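Local coordinates for protein carboxypeptidase 1 (Deinococcus radiodurans str. R1, PDB 5GIV) that probably releases amino acids one at a time from the C-terminal end of peptides, with broad specificity, as a zinc-dependent metallocarboxypeptidase of the M32 family, at residues T264-G269 and V294-S299; P236-L241 and G269-E274. One frame throughout, in Å; residues are numbered along the deposited sequence.

Contact 1. Residues T264-G269 and V294-S299; sequences TLHEAG and VHESQS. With ZN (zinc ion), chain G.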
# COMPACT_ATOMS: atom_id res chain seq x y z
N THR A 264 -18.51 -8.49 1.23
CA THR A 264 -17.48 -9.09 0.39
C THR A 264 -18.06 -9.50 -0.97
O THR A 264 -17.47 -9.19 -2.01
CB THR A 264 -16.85 -10.28 1.11
OG1 THR A 264 -16.09 -9.80 2.23
CG2 THR A 264 -15.93 -11.07 0.19
N LEU A 265 -19.23 -10.14 -0.98
CA LEU A 265 -19.83 -10.52 -2.26
C LEU A 265 -20.14 -9.29 -3.09
O LEU A 265 -19.87 -9.26 -4.29
CB LEU A 265 -21.11 -11.34 -2.02
CG LEU A 265 -21.01 -12.62 -1.18
CD1 LEU A 265 -22.29 -13.44 -1.27
CD2 LEU A 265 -19.82 -13.45 -1.61
N HIS A 266 -20.63 -8.23 -2.45
CA HIS A 266 -20.93 -7.00 -3.15
C HIS A 266 -19.69 -6.41 -3.81
O HIS A 266 -19.67 -6.18 -5.03
CB HIS A 266 -21.56 -6.00 -2.17
CG HIS A 266 -21.95 -4.69 -2.80
ND1 HIS A 266 -23.25 -4.38 -3.12
CD2 HIS A 266 -21.21 -3.62 -3.15
CE1 HIS A 266 -23.29 -3.17 -3.65
NE2 HIS A 266 -22.06 -2.68 -3.68
N GLU A 267 -18.64 -6.15 -3.02
CA GLU A 267 -17.42 -5.54 -3.59
C GLU A 267 -16.73 -6.46 -4.59
O GLU A 267 -16.16 -5.98 -5.58
CB GLU A 267 -16.44 -5.15 -2.48
CG GLU A 267 -16.94 -4.10 -1.48
CD GLU A 267 -17.40 -2.81 -2.15
OE1 GLU A 267 -16.85 -2.44 -3.21
OE2 GLU A 267 -18.30 -2.16 -1.60
N ALA A 268 -16.77 -7.77 -4.36
CA ALA A 268 -16.24 -8.70 -5.36
C ALA A 268 -16.97 -8.54 -6.68
O ALA A 268 -16.35 -8.63 -7.75
CB ALA A 268 -16.34 -10.14 -4.85
N GLY A 269 -18.28 -8.30 -6.63
CA GLY A 269 -19.03 -8.06 -7.85
C GLY A 269 -18.51 -6.86 -8.61
O GLY A 269 -18.34 -6.90 -9.83
N VAL A 294 -24.35 0.63 -14.14
CA VAL A 294 -23.87 -0.66 -14.62
C VAL A 294 -22.94 -1.28 -13.58
O VAL A 294 -23.01 -2.48 -13.31
CB VAL A 294 -23.18 -0.52 -15.99
CG1 VAL A 294 -22.54 -1.84 -16.40
CG2 VAL A 294 -24.18 -0.09 -17.03
N HIS A 295 -22.07 -0.47 -12.97
CA HIS A 295 -21.16 -1.01 -11.97
C HIS A 295 -21.93 -1.61 -10.80
O HIS A 295 -21.73 -2.78 -10.43
CB HIS A 295 -20.20 0.08 -11.48
CG HIS A 295 -18.77 -0.36 -11.51
ND1 HIS A 295 -18.30 -1.42 -10.76
CD2 HIS A 295 -17.72 0.07 -12.24
CE1 HIS A 295 -17.02 -1.61 -11.02
NE2 HIS A 295 -16.64 -0.71 -11.91
N GLU A 296 -22.85 -0.84 -10.21
CA GLU A 296 -23.64 -1.34 -9.10
C GLU A 296 -24.56 -2.49 -9.51
O GLU A 296 -25.02 -3.24 -8.65
CB GLU A 296 -24.47 -0.21 -8.50
CG GLU A 296 -25.19 -0.59 -7.22
CD GLU A 296 -24.25 -0.65 -6.02
OE1 GLU A 296 -24.75 -0.65 -4.88
OE2 GLU A 296 -23.01 -0.71 -6.22
N SER A 297 -24.86 -2.62 -10.81
CA SER A 297 -25.64 -3.77 -11.25
C SER A 297 -24.89 -5.06 -11.01
O SER A 297 -25.49 -6.10 -10.78
CB SER A 297 -25.98 -3.65 -12.74
OG SER A 297 -24.87 -4.01 -13.55
N GLN A 298 -23.56 -4.99 -11.06
CA GLN A 298 -22.74 -6.18 -10.93
C GLN A 298 -22.48 -6.53 -9.47
O GLN A 298 -22.50 -7.71 -9.09
CB GLN A 298 -21.46 -5.97 -11.71
CG GLN A 298 -21.76 -5.82 -13.20
CD GLN A 298 -22.70 -6.93 -13.69
OE1 GLN A 298 -22.36 -8.11 -13.62
NE2 GLN A 298 -23.87 -6.55 -14.18
N SER A 299 -22.24 -5.53 -8.63
CA SER A 299 -22.17 -5.81 -7.20
C SER A 299 -23.49 -6.40 -6.70
O SER A 299 -23.50 -7.38 -5.95
CB SER A 299 -21.79 -4.55 -6.43
OG SER A 299 -22.62 -3.48 -6.80
ZN ZN G . -21.51 -0.74 -4.64
O HOH W 1 -19.69 -0.22 -3.15
O HOH W 2 -22.79 -0.09 -3.19
O HOH W 3 -20.21 1.28 -5.09
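With CG anti to the backbone N in both His266 (chi1 -179°) and Glu296 (chi1 -172°), the imidazole and the carboxylate leave their helices and converge on one zinc ion. Glu296 starts out pointing away from helix 264-269, and the bend at its chi2 brings the carboxylate back. His266 NE2 binds the metal at 2.2 Å, and Glu296 OE2 does so at 2.2 Å. The other carboxylate oxygen, OE1, lies at the edge of the imidazole, in its plane, with CE1 3.2 Å from OE1. The two side chains cross at about a right angle. The second ring nitrogen, ND1, is hydrogen-bonded to Glu303 OE2, a second-shell contact that would limit rotation of the imidazole.

Ser299 packs over one face of this ring: its CB lies 3.3 Å from the ring centroid, almost on the normal, a CH-pi contact. Its hydroxyl turns back to the carbonyl O of Glu296, with OG to O 3.0 Å, so a small residue that can satisfy its own polar atom suits this tight place. Gly269 suits its place too: a CB here would clash with Gln298 O and Ser299 CA, and its bare CA comes within 3.9 Å of Ser299 CA. The helix segments run roughly antiparallel, at 138°.

Two of the three zinc-bound waters are gripped by acids. Water 1 donates to Glu267 OE2 at 2.8 Å, consistent with the predicted role of Glu267 as proton donor/acceptor, and water 2 donates to Glu296 OE1 at 2.6 Å. With His270 completing the protein ligands, this is the HExxH zinc site of a metallopeptidase, two histidines one helical turn apart and the glutamate ligand supplied by a second helix.

Contact 2. Residues P236-L241 and G269-E274; sequences PFMTRL and GHALYE. With ZN (zinc ion), chain G.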
# COMPACT_ATOMS: atom_id res chain seq x y z
N PRO A 236 -16.39 -0.92 3.40
CA PRO A 236 -16.04 -1.73 2.23
C PRO A 236 -16.05 -0.91 0.95
O PRO A 236 -16.91 -0.04 0.76
CB PRO A 236 -17.15 -2.80 2.21
CG PRO A 236 -17.65 -2.86 3.59
CD PRO A 236 -17.53 -1.47 4.15
N PHE A 237 -15.09 -1.19 0.07
CA PHE A 237 -15.04 -0.53 -1.23
C PHE A 237 -14.21 -1.37 -2.18
O PHE A 237 -13.58 -2.36 -1.79
CB PHE A 237 -14.48 0.89 -1.12
CG PHE A 237 -13.06 0.95 -0.63
CD1 PHE A 237 -12.78 1.03 0.72
CD2 PHE A 237 -12.00 0.94 -1.53
CE1 PHE A 237 -11.47 1.10 1.17
CE2 PHE A 237 -10.69 1.00 -1.09
CZ PHE A 237 -10.42 1.07 0.27
N MET A 238 -14.23 -0.98 -3.45
CA MET A 238 -13.42 -1.58 -4.50
C MET A 238 -12.58 -0.49 -5.14
O MET A 238 -13.05 0.64 -5.33
CB MET A 238 -14.29 -2.29 -5.54
CG MET A 238 -13.55 -2.95 -6.71
SD MET A 238 -13.33 -1.88 -8.14
CE MET A 238 -15.00 -1.79 -8.72
N THR A 239 -11.33 -0.81 -5.46
CA THR A 239 -10.45 0.17 -6.07
C THR A 239 -9.47 -0.53 -7.00
O THR A 239 -9.00 -1.64 -6.70
CB THR A 239 -9.70 0.99 -4.99
OG1 THR A 239 -8.84 1.95 -5.61
CG2 THR A 239 -8.87 0.09 -4.08
N ARG A 240 -9.16 0.12 -8.11
CA ARG A 240 -8.26 -0.43 -9.12
C ARG A 240 -6.90 0.27 -8.96
O ARG A 240 -6.78 1.46 -9.24
CB ARG A 240 -8.82 -0.19 -10.52
CG ARG A 240 -7.88 -0.60 -11.65
CD ARG A 240 -8.47 -0.26 -13.02
NE ARG A 240 -9.30 -1.30 -13.64
CZ ARG A 240 -8.85 -2.45 -14.11
NH1 ARG A 240 -7.57 -2.74 -14.03
NH2 ARG A 240 -9.69 -3.31 -14.69
N LEU A 241 -5.88 -0.48 -8.54
CA LEU A 241 -4.54 0.08 -8.43
C LEU A 241 -3.71 -0.16 -9.68
O LEU A 241 -2.56 0.30 -9.74
CB LEU A 241 -3.81 -0.49 -7.20
CG LEU A 241 -4.24 0.08 -5.84
CD1 LEU A 241 -5.73 -0.13 -5.58
CD2 LEU A 241 -3.42 -0.52 -4.70
N GLY A 269 -18.28 -8.30 -6.63
CA GLY A 269 -19.03 -8.06 -7.85
C GLY A 269 -18.51 -6.86 -8.61
O GLY A 269 -18.34 -6.90 -9.83
N HIS A 270 -18.29 -5.75 -7.90
CA HIS A 270 -17.60 -4.61 -8.50
C HIS A 270 -16.29 -5.06 -9.13
O HIS A 270 -15.97 -4.68 -10.26
CB HIS A 270 -17.34 -3.52 -7.45
CG HIS A 270 -18.55 -2.70 -7.11
ND1 HIS A 270 -19.32 -2.06 -8.06
CD2 HIS A 270 -19.11 -2.41 -5.91
CE1 HIS A 270 -20.30 -1.41 -7.46
NE2 HIS A 270 -20.19 -1.60 -6.16
N ALA A 271 -15.51 -5.86 -8.40
CA ALA A 271 -14.17 -6.20 -8.86
C ALA A 271 -14.21 -7.14 -10.05
O ALA A 271 -13.36 -7.05 -10.95
CB ALA A 271 -13.36 -6.81 -7.72
N LEU A 272 -15.18 -8.06 -10.07
CA LEU A 272 -15.32 -8.95 -11.21
C LEU A 272 -15.51 -8.17 -12.49
O LEU A 272 -14.90 -8.47 -13.52
CB LEU A 272 -16.50 -9.89 -10.98
CG LEU A 272 -16.24 -10.99 -9.96
CD1 LEU A 272 -17.52 -11.70 -9.64
CD2 LEU A 272 -15.20 -11.96 -10.54
N TYR A 273 -16.37 -7.14 -12.44
CA TYR A 273 -16.57 -6.27 -13.59
C TYR A 273 -15.23 -5.73 -14.09
O TYR A 273 -14.90 -5.86 -15.28
CB TYR A 273 -17.53 -5.15 -13.19
CG TYR A 273 -17.93 -4.21 -14.29
CD1 TYR A 273 -17.54 -4.42 -15.61
CD2 TYR A 273 -18.70 -3.10 -14.01
CE1 TYR A 273 -17.91 -3.54 -16.61
CE2 TYR A 273 -19.08 -2.23 -14.99
CZ TYR A 273 -18.69 -2.45 -16.29
OH TYR A 273 -19.08 -1.55 -17.26
N GLU A 274 -14.46 -5.09 -13.21
CA GLU A 274 -13.17 -4.52 -13.61
C GLU A 274 -12.21 -5.61 -14.09
O GLU A 274 -11.47 -5.41 -15.06
CB GLU A 274 -12.55 -3.73 -12.45
CG GLU A 274 -13.32 -2.49 -12.03
CD GLU A 274 -13.32 -1.38 -13.07
OE1 GLU A 274 -14.24 -0.54 -13.05
OE2 GLU A 274 -12.39 -1.34 -13.91
ZN ZN G . -21.51 -0.74 -4.64
O HOH W 1 -19.69 -0.22 -3.15
O HOH W 2 -22.79 -0.09 -3.19
O HOH W 3 -20.21 1.28 -5.09
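Met238 and Arg240 reach from an edge strand onto one flank of the zinc-binding helix, making a strand-on-helix contact with an apolar part and a salt bridge. The segments run at 31° to each other. Met238 suits the apolar part because its long unbranched thioether lies along the helix surface: CG lies 4.0 Å from Ala271 CB, and SD lies 3.9 Å from Glu274 CG. Small Ala271 lets the strand come close, and His270, whose NE2 binds zinc and whose ND1 is held by His295, meets Met238 CB with its own CB at 3.8 Å.

Two residues along, Arg240 extends from its backbone and bends at chi3 (-89°), which presents NE to Glu274. NE donates to OE2 at 3.1 Å, nearly straight at 164°; the bond lies in the guanidinium plane but meets OE2 from above the carboxylate plane. NH2 adds a weak bond to the same oxygen. Glu274 OE1 is held by His295 and Gly289 N. An alanine in place of Arg240 would probably leave Glu274 OE2 without its cationic mate and the carboxylate less firmly held.

Strand 238-242 pairs with strand 245-250, whose Val246 also touches Met238 and Ala271, while helix 8-36 packs against Thr239 and Leu241.

How the contacts relate
Contacts 1 and 2 lie with their centres about 8 Å apart, both on helix 257-275, and share Gly269. Along the chain the order is segment 236-241, helix segments 264-269 and 269-274, then 294-299, so the paired segments alternate and the two connections cross. The zinc-binding helix is thus flanked by helix 292-306 and by an edge strand of a small sheet. His295, from contact 1's second helix, joins them: its NE2 lies 2.7 Å from Glu274 OE1 and its ND1 3.0 Å from His270 ND1, both probable hydrogen bonds. Contact 1 supplies His266 and Glu296 and contact 2 supplies His270 to one zinc ion, whose three waters lie at both contacts.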